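Local coordinates for protein ATP-dependent DNA helicase uvsW (Enterobacteria phage T4, PDB 1RIF) that couples ATP hydrolysis to unwinding of duplex DNA in the 3'-5' direction and drives branch migration of Holliday junctions in phage recombination and repair, at residues H8-E19 with N57-I68; K102-K110 with F177-H185. The protein carries 1 engineered substitution. All coordinates share one frame; numbering follows the deposited sequence.

Contact 1 and contact 2 lie on opposite sides of the centre of this N-terminal portion of the helicase, about 40 Å apart between centres, and share no element. Contact 1 joins two antiparallel strands of the small four-stranded sheet in the N-terminal region; it is partly buried, with main-chain bonds and aliphatic packing in the middle and an arginine salt-bridged to a glutamate at one end. Contact 2 belongs to the ATP-binding part of the chain and lies at the surface, where the short hairpin after residue 105 meets the C-terminal end of helix 167-180. There a cation-pi stack, a carboxylate and bridging waters replace most of the apolar packing.

Contact 1: H8-E19 with N57-I68; sequences HDFSHVRIDCEE and NRLLPFGLVGQI
Arg58 reaches along residues 15-19 with its whole side chain. CB and CD both lie 3.3 Å from Ile15 O and CG 3.7 Å; NE then gives that oxygen a weak, bent hydrogen bond. A turn at chi3 (111°) carries the guanidinium on toward the start of helix 19-28. Its NH1 meets Glu19 OE2 at 3.3 Å in a salt bridge, carboxylate and guanidinium nearly coplanar. NH2 is modelled close to Glu18 O, but crowding against Cys17 leaves its place doubtful. Phe22 of the helix also touches Arg58.

Strand 59-61 forms the edge of the N-terminal four-stranded sheet here, antiparallel to strand 12-16. Val13 and Leu60 make the hydrogen-bonded pair, 2.8 Å for both Val13 N to Leu60 O and Leu60 N to Val13 O, while Ile15 N to Arg58 O and Phe62 N to Ser11 O continue the pairing outward. On one face Leu59 CD2 sits over the His8 ring, 3.7 Å from its centroid. On the other, Val13 CG1 packs toward Val65 and overhangs the rim of the Phe62 ring, and Ile15 CD1 meets Ile68 CD1 tip to tip. Asp9 OD1 accepts from Ser11 N, His12 N and Ser11 OG, fixing the turn into strand 12-16; Ser11 OG in turn takes His12 ND1.

The strand pairing thus rests on main-chain bonds, with apolar side chains on the Val13-Leu60 face and a leucine against a histidine ring on the other, whereas past its end the Arg58-Glu19 salt bridge, with a weak bond to Ile15 O, would tie the sheet edge electrostatically to helix 19-28.

Contact 2: K102-K110 with F177-H185; sequences KLEIYSGNK and FVDYRLFSH
The guanidinium of Arg181 lies flat on the ring of Tyr106, their planes only 6° apart and CZ 3.6 Å from the Tyr106 centroid. The stack is a cation-pi contact, shifted toward the rim of the ring: NE stands over CG, NH1 over the CE2-CZ side, and the CD methylene packs against CD1 at 3.3 Å. An extended chain from CG to NE (chi2 -167°) lays the aliphatic part of Arg181 across the same face. Arg111 makes a further cation-pi contact with Tyr106.

At its edge the guanidinium turns NH2 to Gly108 O, 3.0 Å away and on a lone pair in the carbonyl plane. A water in the guanidinium plane accepts from NE and also lies close to Gly108 O and Asp179 O. Asp179 turns its carboxylate to the same type II' turn, Ser107-Lys110, OD1 receiving Gly108 N at 3.2 Å on its syn side.

Tyr106 N donates to Tyr180 O at 3.0 Å, so the hairpin strand takes up a carbonyl near the C-terminal end of helix 167-180. The Tyr180 ring crosses Ile105 obliquely, CD2 lying 3.8 Å from Ile105 CG2, while its hydroxyl leaves this contact to hydrogen-bond Ser142 of the predicted ATP-binding segment 135-142. Deeper in, Leu182 CD2 packs on Leu103 CD2 and Ile105 CG1. A second water bridges Glu104 O and Arg181 O.

Opposed charges therefore grip the Gly108 peptides, Asp179 at an N-H and Arg181 at a C=O, and the Tyr106 ring, by holding the guanidinium flat, would favour its in-plane bonds at this solvent-lined surface.

Contact 1: H8-E19 with N57-I68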
loop_
_atom_site.group_PDB
_atom_site.type_symbol
_atom_site.label_atom_id
_atom_site.label_comp_id
_atom_site.label_asym_id
_atom_site.label_seq_id
_atom_site.Cartn_x
_atom_site.Cartn_y
_atom_site.Cartn_z
ATOM N N HIS A 8 -0.139 -16.095 3.291
ATOM C CA HIS A 8 -1.585 -16.164 3.072
ATOM C C HIS A 8 -1.910 -14.919 2.235
ATOM O O HIS A 8 -2.293 -13.885 2.772
ATOM C CB HIS A 8 -2.323 -16.096 4.417
ATOM C CG HIS A 8 -3.814 -16.101 4.287
ATOM N ND1 HIS A 8 -4.548 -17.260 4.153
ATOM C CD2 HIS A 8 -4.705 -15.083 4.205
ATOM C CE1 HIS A 8 -5.823 -16.956 3.990
ATOM N NE2 HIS A 8 -5.945 -15.642 4.017
ATOM N N ASP A 9 -1.765 -15.021 0.921
ATOM C CA ASP A 9 -1.966 -13.890 0.004
ATOM C C ASP A 9 -1.204 -12.609 0.395
ATOM O O ASP A 9 -0.531 -12.553 1.429
ATOM C CB ASP A 9 -3.470 -13.605 -0.274
ATOM C CG ASP A 9 -4.211 -12.933 0.883
ATOM O OD1 ASP A 9 -3.616 -12.144 1.646
ATOM O OD2 ASP A 9 -5.432 -13.174 0.994
ATOM N N PHE A 10 -1.291 -11.580 -0.444
ATOM C CA PHE A 10 -0.559 -10.350 -0.176
ATOM C C PHE A 10 -1.211 -9.298 0.705
ATOM O O PHE A 10 -0.708 -8.180 0.800
ATOM C CB PHE A 10 -0.106 -9.718 -1.494
ATOM C CG PHE A 10 0.958 -10.506 -2.188
ATOM C CD1 PHE A 10 0.641 -11.363 -3.230
ATOM C CD2 PHE A 10 2.276 -10.447 -1.742
ATOM C CE1 PHE A 10 1.620 -12.154 -3.820
ATOM C CE2 PHE A 10 3.267 -11.237 -2.324
ATOM C CZ PHE A 10 2.937 -12.092 -3.365
ATOM N N SER A 11 -2.318 -9.645 1.354
ATOM C CA SER A 11 -2.966 -8.697 2.248
ATOM C C SER A 11 -2.611 -9.037 3.698
ATOM O O SER A 11 -2.387 -8.140 4.514
ATOM C CB SER A 11 -4.490 -8.705 2.050
ATOM O OG SER A 11 -5.089 -9.899 2.531
ATOM N N HIS A 12 -2.515 -10.334 4.002
ATOM C CA HIS A 12 -2.209 -10.800 5.360
ATOM C C HIS A 12 -1.319 -12.030 5.418
ATOM O O HIS A 12 -1.081 -12.694 4.420
ATOM C CB HIS A 12 -3.493 -11.181 6.113
ATOM C CG HIS A 12 -4.462 -10.057 6.294
ATOM N ND1 HIS A 12 -5.266 -9.593 5.275
ATOM C CD2 HIS A 12 -4.764 -9.311 7.382
ATOM C CE1 HIS A 12 -6.025 -8.611 5.729
ATOM N NE2 HIS A 12 -5.740 -8.421 7.005
ATOM N N VAL A 13 -0.835 -12.327 6.618
ATOM C CA VAL A 13 -0.043 -13.525 6.862
ATOM C C VAL A 13 -0.847 -14.250 7.936
ATOM O O VAL A 13 -1.630 -13.619 8.646
ATOM C CB VAL A 13 1.374 -13.215 7.402
ATOM C CG1 VAL A 13 2.238 -12.646 6.290
ATOM C CG2 VAL A 13 1.296 -12.252 8.576
ATOM N N ARG A 14 -0.686 -15.564 8.046
ATOM C CA ARG A 14 -1.420 -16.320 9.052
ATOM C C ARG A 14 -0.476 -16.753 10.146
ATOM O O ARG A 14 0.627 -17.214 9.870
ATOM C CB ARG A 14 -2.076 -17.558 8.441
ATOM C CG ARG A 14 -2.949 -18.300 9.434
ATOM C CD ARG A 14 -3.534 -19.577 8.868
ATOM N NE ARG A 14 -2.576 -20.681 8.863
ATOM C CZ ARG A 14 -1.952 -21.127 7.779
ATOM N NH1 ARG A 14 -2.177 -20.561 6.597
ATOM N NH2 ARG A 14 -1.114 -22.153 7.874
ATOM N N ILE A 15 -0.908 -16.614 11.390
ATOM C CA ILE A 15 -0.072 -17.002 12.518
ATOM C C ILE A 15 -0.564 -18.260 13.232
ATOM O O ILE A 15 -1.743 -18.381 13.557
ATOM C CB ILE A 15 0.029 -15.868 13.544
ATOM C CG1 ILE A 15 0.436 -14.568 12.842
ATOM C CG2 ILE A 15 1.042 -16.246 14.626
ATOM C CD1 ILE A 15 0.564 -13.373 13.763
ATOM N N ASP A 16 0.361 -19.186 13.464
ATOM C CA ASP A 16 0.093 -20.452 14.144
ATOM C C ASP A 16 0.777 -20.409 15.491
ATOM O O ASP A 16 1.978 -20.186 15.567
ATOM C CB ASP A 16 0.662 -21.617 13.339
ATOM C CG ASP A 16 -0.222 -22.008 12.176
ATOM O OD1 ASP A 16 -0.748 -21.106 11.485
ATOM O OD2 ASP A 16 -0.383 -23.228 11.947
ATOM N N CYS A 17 0.017 -20.626 16.556
ATOM C CA CYS A 17 0.573 -20.587 17.903
ATOM C C CYS A 17 -0.450 -21.107 18.905
ATOM O O CYS A 17 -1.532 -21.555 18.527
ATOM C CB CYS A 17 0.941 -19.154 18.270
ATOM S SG CYS A 17 -0.498 -18.060 18.302
ATOM N N GLU A 18 -0.103 -21.044 20.185
ATOM C CA GLU A 18 -1.009 -21.497 21.234
ATOM C C GLU A 18 -2.172 -20.521 21.362
ATOM O O GLU A 18 -2.188 -19.467 20.717
ATOM C CB GLU A 18 -0.280 -21.592 22.576
ATOM C CG GLU A 18 -0.038 -23.016 23.050
ATOM C CD GLU A 18 0.875 -23.803 22.123
ATOM O OE1 GLU A 18 2.058 -23.418 21.976
ATOM O OE2 GLU A 18 0.408 -24.808 21.545
ATOM N N GLU A 19 -3.147 -20.876 22.193
ATOM C CA GLU A 19 -4.299 -20.017 22.398
ATOM C C GLU A 19 -3.882 -18.911 23.350
ATOM O O GLU A 19 -4.442 -17.820 23.342
ATOM C CB GLU A 19 -5.461 -20.817 22.991
ATOM C CG GLU A 19 -6.791 -20.062 23.058
ATOM C CD GLU A 19 -7.334 -19.681 21.681
ATOM O OE1 GLU A 19 -8.503 -19.233 21.607
ATOM O OE2 GLU A 19 -6.594 -19.824 20.677
ATOM N N ASN A 57 -9.128 -15.149 13.079
ATOM C CA ASN A 57 -8.750 -16.068 12.014
ATOM C C ASN A 57 -7.229 -16.164 12.020
ATOM O O ASN A 57 -6.635 -16.817 11.166
ATOM C CB ASN A 57 -9.229 -15.551 10.659
ATOM C CG ASN A 57 -10.730 -15.659 10.491
ATOM O OD1 ASN A 57 -11.267 -16.752 10.301
ATOM N ND2 ASN A 57 -11.420 -14.522 10.569
ATOM N N ARG A 58 -6.610 -15.512 13.002
ATOM C CA ARG A 58 -5.161 -15.500 13.149
ATOM C C ARG A 58 -4.474 -14.914 11.905
ATOM O O ARG A 58 -3.371 -15.320 11.537
ATOM C CB ARG A 58 -4.646 -16.916 13.444
ATOM C CG ARG A 58 -5.138 -17.494 14.778
ATOM C CD ARG A 58 -4.645 -18.935 14.984
ATOM N NE ARG A 58 -3.640 -19.097 16.047
ATOM C CZ ARG A 58 -3.915 -19.234 17.346
ATOM N NH1 ARG A 58 -5.171 -19.224 17.766
ATOM N NH2 ARG A 58 -2.937 -19.401 18.225
ATOM N N LEU A 59 -5.141 -13.955 11.267
ATOM C CA LEU A 59 -4.605 -13.287 10.088
ATOM C C LEU A 59 -4.125 -11.908 10.507
ATOM O O LEU A 59 -4.816 -11.197 11.233
ATOM C CB LEU A 59 -5.673 -13.145 9.008
ATOM C CG LEU A 59 -6.190 -14.435 8.375
ATOM C CD1 LEU A 59 -7.259 -14.108 7.355
ATOM C CD2 LEU A 59 -5.047 -15.183 7.715
ATOM N N LEU A 60 -2.938 -11.534 10.046
ATOM C CA LEU A 60 -2.355 -10.239 10.377
ATOM C C LEU A 60 -1.991 -9.481 9.098
ATOM O O LEU A 60 -1.428 -10.059 8.165
ATOM C CB LEU A 60 -1.096 -10.447 11.210
ATOM C CG LEU A 60 -0.343 -9.183 11.603
ATOM C CD1 LEU A 60 -0.953 -8.596 12.862
ATOM C CD2 LEU A 60 1.114 -9.520 11.821
ATOM N N PRO A 61 -2.323 -8.183 9.023
ATOM C CA PRO A 61 -1.944 -7.507 7.781
ATOM C C PRO A 61 -0.448 -7.692 7.484
ATOM O O PRO A 61 0.404 -7.532 8.364
ATOM C CB PRO A 61 -2.366 -6.048 8.018
ATOM C CG PRO A 61 -2.675 -5.960 9.481
ATOM C CD PRO A 61 -3.167 -7.319 9.860
ATOM N N PHE A 62 -0.160 -8.061 6.236
ATOM C CA PHE A 62 1.196 -8.329 5.755
ATOM C C PHE A 62 2.241 -7.330 6.242
ATOM O O PHE A 62 3.260 -7.717 6.816
ATOM C CB PHE A 62 1.185 -8.355 4.226
ATOM C CG PHE A 62 2.293 -9.159 3.612
ATOM C CD1 PHE A 62 2.002 -10.285 2.852
ATOM C CD2 PHE A 62 3.619 -8.774 3.752
ATOM C CE1 PHE A 62 3.020 -11.015 2.235
ATOM C CE2 PHE A 62 4.650 -9.498 3.137
ATOM C CZ PHE A 62 4.345 -10.617 2.378
ATOM N N GLY A 63 1.977 -6.046 6.013
ATOM C CA GLY A 63 2.899 -4.998 6.409
ATOM C C GLY A 63 3.420 -4.998 7.833
ATOM O O GLY A 63 4.443 -4.375 8.102
ATOM N N LEU A 64 2.741 -5.696 8.742
ATOM C CA LEU A 64 3.146 -5.736 10.151
ATOM C C LEU A 64 4.006 -6.934 10.578
ATOM O O LEU A 64 4.357 -7.068 11.753
ATOM C CB LEU A 64 1.897 -5.664 11.039
ATOM C CG LEU A 64 1.181 -4.314 11.129
ATOM C CD1 LEU A 64 -0.230 -4.507 11.653
ATOM C CD2 LEU A 64 1.979 -3.381 12.026
ATOM N N VAL A 65 4.350 -7.799 9.633
ATOM C CA VAL A 65 5.160 -8.967 9.952
ATOM C C VAL A 65 6.421 -8.583 10.725
ATOM O O VAL A 65 6.772 -9.222 11.716
ATOM C CB VAL A 65 5.568 -9.722 8.665
ATOM C CG1 VAL A 65 6.403 -10.940 9.012
ATOM C CG2 VAL A 65 4.334 -10.150 7.908
ATOM N N GLY A 66 7.095 -7.531 10.272
ATOM C CA GLY A 66 8.316 -7.096 10.921
ATOM C C GLY A 66 8.201 -6.766 12.397
ATOM O O GLY A 66 9.173 -6.904 13.146
ATOM N N GLN A 67 7.017 -6.327 12.811
ATOM C CA GLN A 67 6.749 -5.960 14.201
ATOM C C GLN A 67 6.633 -7.162 15.135
ATOM O O GLN A 67 6.756 -7.015 16.347
ATOM C CB GLN A 67 5.447 -5.175 14.279
ATOM C CG GLN A 67 5.395 -3.986 13.359
ATOM C CD GLN A 67 6.207 -2.831 13.879
ATOM O OE1 GLN A 67 7.420 -2.945 14.077
ATOM N NE2 GLN A 67 5.541 -1.703 14.113
ATOM N N ILE A 68 6.383 -8.341 14.576
ATOM C CA ILE A 68 6.236 -9.534 15.395
ATOM C C ILE A 68 7.534 -9.855 16.129
ATOM O O ILE A 68 7.520 -10.506 17.174
ATOM C CB ILE A 68 5.803 -10.753 14.546
ATOM C CG1 ILE A 68 4.459 -10.474 13.875
ATOM C CG2 ILE A 68 5.640 -11.980 15.434
ATOM C CD1 ILE A 68 4.028 -11.561 12.911
#

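Contact 2: K102-K110 with F177-H185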
loop_
_atom_site.group_PDB
_atom_site.type_symbol
_atom_site.label_atom_id
_atom_site.label_comp_id
_atom_site.label_asym_id
_atom_site.label_seq_id
_atom_site.Cartn_x
_atom_site.Cartn_y
_atom_site.Cartn_z
ATOM N N LYS A 102 17.036 3.564 -20.023
ATOM C CA LYS A 102 16.374 3.280 -21.298
ATOM C C LYS A 102 15.073 4.070 -21.432
ATOM O O LYS A 102 14.456 4.110 -22.498
ATOM C CB LYS A 102 16.097 1.777 -21.438
ATOM C CG LYS A 102 14.957 1.229 -20.591
ATOM C CD LYS A 102 13.671 1.156 -21.389
ATOM C CE LYS A 102 12.528 0.561 -20.572
ATOM N NZ LYS A 102 12.752 -0.868 -20.247
ATOM N N LEU A 103 14.669 4.710 -20.345
ATOM C CA LEU A 103 13.445 5.496 -20.326
ATOM C C LEU A 103 13.688 6.907 -20.867
ATOM O O LEU A 103 14.738 7.503 -20.615
ATOM C CB LEU A 103 12.921 5.593 -18.890
ATOM C CG LEU A 103 12.683 4.282 -18.135
ATOM C CD1 LEU A 103 12.384 4.582 -16.676
ATOM C CD2 LEU A 103 11.525 3.516 -18.764
ATOM N N GLU A 104 12.720 7.434 -21.612
ATOM C CA GLU A 104 12.809 8.789 -22.145
ATOM C C GLU A 104 11.667 9.572 -21.503
ATOM O O GLU A 104 10.549 9.587 -22.010
ATOM C CB GLU A 104 12.661 8.787 -23.669
ATOM C CG GLU A 104 13.559 7.782 -24.376
ATOM C CD GLU A 104 13.753 8.090 -25.854
ATOM O OE1 GLU A 104 12.778 8.526 -26.514
ATOM O OE2 GLU A 104 14.882 7.884 -26.356
ATOM N N ILE A 105 11.957 10.207 -20.371
ATOM C CA ILE A 105 10.958 10.966 -19.626
ATOM C C ILE A 105 10.933 12.417 -20.073
ATOM O O ILE A 105 11.979 13.018 -20.310
ATOM C CB ILE A 105 11.247 10.886 -18.112
ATOM C CG1 ILE A 105 11.376 9.420 -17.700
ATOM C CG2 ILE A 105 10.127 11.528 -17.321
ATOM C CD1 ILE A 105 11.849 9.229 -16.276
ATOM N N TYR A 106 9.733 12.981 -20.179
ATOM C CA TYR A 106 9.576 14.364 -20.628
ATOM C C TYR A 106 8.792 15.271 -19.696
ATOM O O TYR A 106 8.199 14.839 -18.709
ATOM C CB TYR A 106 8.878 14.417 -22.000
ATOM C CG TYR A 106 9.640 13.789 -23.147
ATOM C CD1 TYR A 106 9.772 12.401 -23.248
ATOM C CD2 TYR A 106 10.218 14.581 -24.138
ATOM C CE1 TYR A 106 10.459 11.813 -24.315
ATOM C CE2 TYR A 106 10.907 14.004 -25.208
ATOM C CZ TYR A 106 11.022 12.621 -25.289
ATOM O OH TYR A 106 11.688 12.047 -26.345
ATOM N N SER A 107 8.801 16.547 -20.065
ATOM C CA SER A 107 8.090 17.617 -19.386
ATOM C C SER A 107 7.740 18.495 -20.578
ATOM O O SER A 107 8.536 19.338 -20.994
ATOM C CB SER A 107 9.013 18.370 -18.435
ATOM O OG SER A 107 8.263 19.206 -17.572
ATOM N N GLY A 108 6.554 18.284 -21.134
ATOM C CA GLY A 108 6.170 19.026 -22.314
ATOM C C GLY A 108 6.982 18.413 -23.445
ATOM O O GLY A 108 6.818 17.236 -23.771
ATOM N N ASN A 109 7.881 19.192 -24.034
ATOM C CA ASN A 109 8.710 18.688 -25.124
ATOM C C ASN A 109 10.161 18.605 -24.693
ATOM O O ASN A 109 11.022 18.208 -25.469
ATOM C CB ASN A 109 8.589 19.592 -26.352
ATOM C CG ASN A 109 7.180 19.616 -26.916
ATOM O OD1 ASN A 109 6.639 18.575 -27.309
ATOM N ND2 ASN A 109 6.572 20.806 -26.954
ATOM N N LYS A 110 10.422 18.985 -23.449
ATOM C CA LYS A 110 11.772 18.941 -22.911
ATOM C C LYS A 110 12.005 17.651 -22.113
ATOM O O LYS A 110 11.213 17.302 -21.236
ATOM C CB LYS A 110 12.017 20.168 -22.025
ATOM C CG LYS A 110 13.406 20.212 -21.377
ATOM C CD LYS A 110 13.855 21.650 -21.051
ATOM C CE LYS A 110 14.048 22.480 -22.338
ATOM N NZ LYS A 110 14.515 23.888 -22.105
ATOM N N PHE A 177 1.212 11.351 -15.849
ATOM C CA PHE A 177 1.727 10.091 -16.398
ATOM C C PHE A 177 1.898 10.165 -17.909
ATOM O O PHE A 177 2.872 9.647 -18.459
ATOM C CB PHE A 177 0.778 8.929 -16.049
ATOM C CG PHE A 177 0.997 8.338 -14.668
ATOM C CD1 PHE A 177 1.380 9.139 -13.590
ATOM C CD2 PHE A 177 0.811 6.972 -14.448
ATOM C CE1 PHE A 177 1.577 8.584 -12.322
ATOM C CE2 PHE A 177 1.007 6.416 -13.180
ATOM C CZ PHE A 177 1.390 7.222 -12.122
ATOM N N VAL A 178 0.944 10.798 -18.583
ATOM C CA VAL A 178 1.007 10.932 -20.034
ATOM C C VAL A 178 2.022 12.015 -20.429
ATOM O O VAL A 178 2.680 11.906 -21.466
ATOM C CB VAL A 178 -0.401 11.260 -20.629
ATOM C CG1 VAL A 178 -0.321 11.406 -22.145
ATOM C CG2 VAL A 178 -1.390 10.149 -20.277
ATOM N N ASP A 179 2.170 13.053 -19.607
ATOM C CA ASP A 179 3.135 14.106 -19.922
ATOM C C ASP A 179 4.555 13.541 -19.884
ATOM O O ASP A 179 5.401 13.905 -20.712
ATOM C CB ASP A 179 3.016 15.279 -18.949
ATOM C CG ASP A 179 3.893 16.461 -19.344
ATOM O OD1 ASP A 179 3.784 16.924 -20.497
ATOM O OD2 ASP A 179 4.688 16.934 -18.503
ATOM N N TYR A 180 4.809 12.650 -18.928
ATOM C CA TYR A 180 6.125 12.018 -18.789
ATOM C C TYR A 180 6.413 11.147 -20.011
ATOM O O TYR A 180 7.574 10.936 -20.399
ATOM C CB TYR A 180 6.155 11.131 -17.542
ATOM C CG TYR A 180 6.104 11.885 -16.243
ATOM C CD1 TYR A 180 5.274 11.462 -15.207
ATOM C CD2 TYR A 180 6.901 13.016 -16.038
ATOM C CE1 TYR A 180 5.233 12.142 -14.004
ATOM C CE2 TYR A 180 6.868 13.702 -14.832
ATOM C CZ TYR A 180 6.029 13.257 -13.824
ATOM O OH TYR A 180 5.983 13.925 -12.627
ATOM N N ARG A 181 5.322 10.640 -20.584
ATOM C CA ARG A 181 5.327 9.769 -21.749
ATOM C C ARG A 181 5.641 8.331 -21.384
ATOM O O ARG A 181 6.102 7.555 -22.221
ATOM C CB ARG A 181 6.297 10.274 -22.812
ATOM C CG ARG A 181 5.953 11.661 -23.310
ATOM C CD ARG A 181 6.723 12.007 -24.561
ATOM N NE ARG A 181 6.727 13.446 -24.790
ATOM C CZ ARG A 181 7.218 14.022 -25.879
ATOM N NH1 ARG A 181 7.738 13.271 -26.838
ATOM N NH2 ARG A 181 7.193 15.344 -26.005
ATOM N N LEU A 182 5.387 7.983 -20.125
ATOM C CA LEU A 182 5.598 6.616 -19.658
ATOM C C LEU A 182 4.302 5.825 -19.886
ATOM O O LEU A 182 4.305 4.594 -19.900
ATOM C CB LEU A 182 5.976 6.613 -18.170
ATOM C CG LEU A 182 7.318 7.268 -17.825
ATOM C CD1 LEU A 182 7.466 7.396 -16.319
ATOM C CD2 LEU A 182 8.453 6.447 -18.415
ATOM N N PHE A 183 3.205 6.555 -20.082
ATOM C CA PHE A 183 1.890 5.966 -20.321
ATOM C C PHE A 183 1.103 6.805 -21.319
ATOM O O PHE A 183 1.418 7.973 -21.544
ATOM C CB PHE A 183 1.059 5.899 -19.020
ATOM C CG PHE A 183 1.643 5.019 -17.956
ATOM C CD1 PHE A 183 2.663 5.484 -17.130
ATOM C CD2 PHE A 183 1.186 3.712 -17.791
ATOM C CE1 PHE A 183 3.222 4.657 -16.151
ATOM C CE2 PHE A 183 1.738 2.878 -16.816
ATOM C CZ PHE A 183 2.761 3.357 -15.996
ATOM N N SER A 184 0.071 6.200 -21.903
ATOM C CA SER A 184 -0.825 6.887 -22.831
ATOM C C SER A 184 -2.192 6.888 -22.129
ATOM O O SER A 184 -2.413 6.085 -21.217
ATOM C CB SER A 184 -0.921 6.132 -24.155
ATOM O OG SER A 184 -1.549 4.879 -23.981
ATOM N N HIS A 185 -3.104 7.775 -22.529
ATOM C CA HIS A 185 -4.415 7.823 -21.873
ATOM C C HIS A 185 -5.248 6.559 -21.981
ATOM O O HIS A 185 -5.956 6.197 -21.033
ATOM C CB HIS A 185 -5.229 9.021 -22.363
ATOM C CG HIS A 185 -4.963 10.268 -21.580
ATOM N ND1 HIS A 185 -4.269 11.342 -22.096
ATOM C CD2 HIS A 185 -5.237 10.580 -20.290
ATOM C CE1 HIS A 185 -4.125 12.261 -21.158
ATOM N NE2 HIS A 185 -4.703 11.823 -20.053
HETATM O O HOH W 1 8.875 7.947 -23.273
HETATM O O HOH W 2 6.594 16.114 -16.981
HETATM O O HOH W 3 5.374 15.108 -22.909
#